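Local coordinates for mRNA export factor (Human herpesvirus 1, PDB 4YXP), which regulates viral gene expression, inhibiting cellular splicing and mediating nuclear export of viral intronless mRNAs, and works as a homodimer, at the interface of chains A and B. Coordinates in Å, arbitrary orientation; residue numbers count along the deposited sequence, not the author numbering. Chains: chain A/B, mRNA export factor.

The interface of chains A and B. Residues chain A 243, 255-256, 259-260; chain B 32, 35, 39.
B:Ser35 points its short side chain into chain A, between the C-terminal turns of A:249-259 and the guanidinium group of A:Arg243. CB of B:Ser35 packs 3.6 Å from CG1 of A:Val259 and about as near the backbone O of A:Ser256, while CA of A:Ser256 backs it at 3.7 Å. One atom further, OG stands opposite the carbonyl carbon of its own residue, beside the backbone N (chi1 -74°), and this turn carries the hydroxyl towards the arginine. OG of B:Ser35 accepts a hydrogen bond of 3.2 Å from NH2 of A:Arg243. The bond is bent, 136° at the hydrogen, and the hydroxyl lies 31° out of the guanidinium plane, so the grip is loose rather than ideal. CB of A:Val259 presses against OG of B:Ser35 at 3.5 Å, giving the hydroxyl a partly apolar surround.

The arginine reaches this place through a chain bent at chi3. Its other terminal nitrogen, NH1, makes a weak hydrogen bond to the hydroxyl OG of A:Ser256. The guanidinium may therefore tie the helix of its own chain to the serine of the partner, though weakly on the A:Ser256 side.

One turn back along the B helix, B:Phe32 brings the CD2-CE2 side of its ring to the end of the A helix. CD2 of B:Phe32 touches CG1 of A:Val259 at 3.8 Å, and CE2 of B:Phe32 lies 4.0 Å from CA of A:Ala260, with the backbone O of A:Val259 close by. Just past the C-terminal end of helix B:25-38, CG of B:Met39 makes a looser approach to the backbone O of A:Ala260.

In the fold, helix B:25-38, from the N-terminal part of this folded C-terminal domain, lies across the end of helix A:249-259 in the partner. The two-fold repeats the patch with the chains exchanged, as one part of the larger interface of the intertwined dimer.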
ATOM      1  N   ARG A 243       3.018  22.829   2.732  1.00 36.86           N
ATOM      2  CA  ARG A 243       4.282  23.304   3.297  1.00 37.54           C
ATOM      3  C   ARG A 243       4.307  24.825   3.515  1.00 38.10           C
ATOM      4  O   ARG A 243       5.189  25.339   4.202  1.00 40.03           O
ATOM      5  CB  ARG A 243       5.452  22.889   2.399  1.00 36.30           C
ATOM      6  CG  ARG A 243       5.486  23.568   1.037  1.00 36.99           C
ATOM      7  CD  ARG A 243       6.428  22.836   0.084  1.00 35.96           C
ATOM      8  NE  ARG A 243       5.914  21.524  -0.308  1.00 34.52           N
ATOM      9  CZ  ARG A 243       6.640  20.577  -0.896  1.00 33.45           C
ATOM     10  NH1 ARG A 243       7.923  20.781  -1.161  1.00 35.05           N
ATOM     11  NH2 ARG A 243       6.085  19.416  -1.215  1.00 30.34           N
ATOM     12  N   ALA A 255       5.970  14.910   2.199  1.00 25.91           N
ATOM     13  CA  ALA A 255       5.186  15.397   1.068  1.00 25.60           C
ATOM     14  C   ALA A 255       6.023  15.377  -0.205  1.00 25.00           C
ATOM     15  O   ALA A 255       5.570  14.916  -1.249  1.00 24.96           O
ATOM     16  CB  ALA A 255       4.668  16.800   1.342  1.00 27.23           C
ATOM     17  N   SER A 256       7.256  15.865  -0.105  1.00 24.85           N
ATOM     18  CA  SER A 256       8.133  15.970  -1.262  1.00 26.52           C
ATOM     19  C   SER A 256       8.520  14.601  -1.830  1.00 26.87           C
ATOM     20  O   SER A 256       8.575  14.427  -3.051  1.00 27.99           O
ATOM     21  CB  SER A 256       9.395  16.754  -0.895  1.00 27.07           C
ATOM     22  OG  SER A 256       9.076  18.105  -0.609  1.00 28.37           O
ATOM     23  N   VAL A 259       5.799  12.980  -3.887  1.00 28.86           N
ATOM     24  CA  VAL A 259       5.705  13.603  -5.204  1.00 30.43           C
ATOM     25  C   VAL A 259       6.907  13.241  -6.084  1.00 31.04           C
ATOM     26  O   VAL A 259       6.761  13.070  -7.293  1.00 33.02           O
ATOM     27  CB  VAL A 259       5.560  15.140  -5.062  1.00 31.89           C
ATOM     28  CG1 VAL A 259       5.694  15.845  -6.412  1.00 33.92           C
ATOM     29  CG2 VAL A 259       4.220  15.481  -4.423  1.00 31.02           C
ATOM     30  N   ALA A 260       8.088  13.133  -5.478  1.00 29.28           N
ATOM     31  CA  ALA A 260       9.312  12.789  -6.208  1.00 30.09           C
ATOM     32  C   ALA A 260       9.921  11.496  -5.660  1.00 28.75           C
ATOM     33  O   ALA A 260      10.801  11.541  -4.801  1.00 27.58           O
ATOM     34  CB  ALA A 260      10.319  13.928  -6.119  1.00 32.28           C
TER
ATOM     35  N   PHE B  32       6.102  19.846  -8.980  1.00 43.32           N
ATOM     36  CA  PHE B  32       7.018  18.713  -8.969  1.00 42.49           C
ATOM     37  C   PHE B  32       8.446  19.210  -8.783  1.00 39.63           C
ATOM     38  O   PHE B  32       9.247  18.586  -8.085  1.00 39.14           O
ATOM     39  CB  PHE B  32       6.916  17.892 -10.254  1.00 47.87           C
ATOM     40  CG  PHE B  32       7.872  16.732 -10.298  1.00 51.83           C
ATOM     41  CD1 PHE B  32       9.094  16.843 -10.944  1.00 54.87           C
ATOM     42  CD2 PHE B  32       7.558  15.534  -9.672  1.00 51.65           C
ATOM     43  CE1 PHE B  32       9.981  15.778 -10.975  1.00 54.38           C
ATOM     44  CE2 PHE B  32       8.441  14.467  -9.700  1.00 51.23           C
ATOM     45  CZ  PHE B  32       9.653  14.590 -10.351  1.00 52.29           C
ATOM     46  N   SER B  35       9.234  19.847  -5.130  1.00 31.75           N
ATOM     47  CA  SER B  35       9.448  18.616  -4.368  1.00 30.43           C
ATOM     48  C   SER B  35      10.780  17.975  -4.749  1.00 31.86           C
ATOM     49  O   SER B  35      11.513  17.482  -3.888  1.00 30.25           O
ATOM     50  CB  SER B  35       8.302  17.628  -4.591  1.00 30.48           C
ATOM     51  OG  SER B  35       7.132  18.042  -3.905  1.00 32.11           O
ATOM     52  N   MET B  39      14.345  17.012  -2.429  1.00 33.43           N
ATOM     53  CA  MET B  39      14.968  15.695  -2.443  1.00 32.65           C
ATOM     54  C   MET B  39      16.400  15.711  -2.978  1.00 33.07           C
ATOM     55  O   MET B  39      17.072  14.677  -2.990  1.00 32.78           O
ATOM     56  CB  MET B  39      14.114  14.733  -3.274  1.00 33.14           C
ATOM     57  CG  MET B  39      12.723  14.501  -2.699  1.00 32.10           C
ATOM     58  SD  MET B  39      12.736  13.942  -0.977  1.00 32.19           S
ATOM     59  CE  MET B  39      13.748  12.470  -1.107  1.00 33.56           C
TER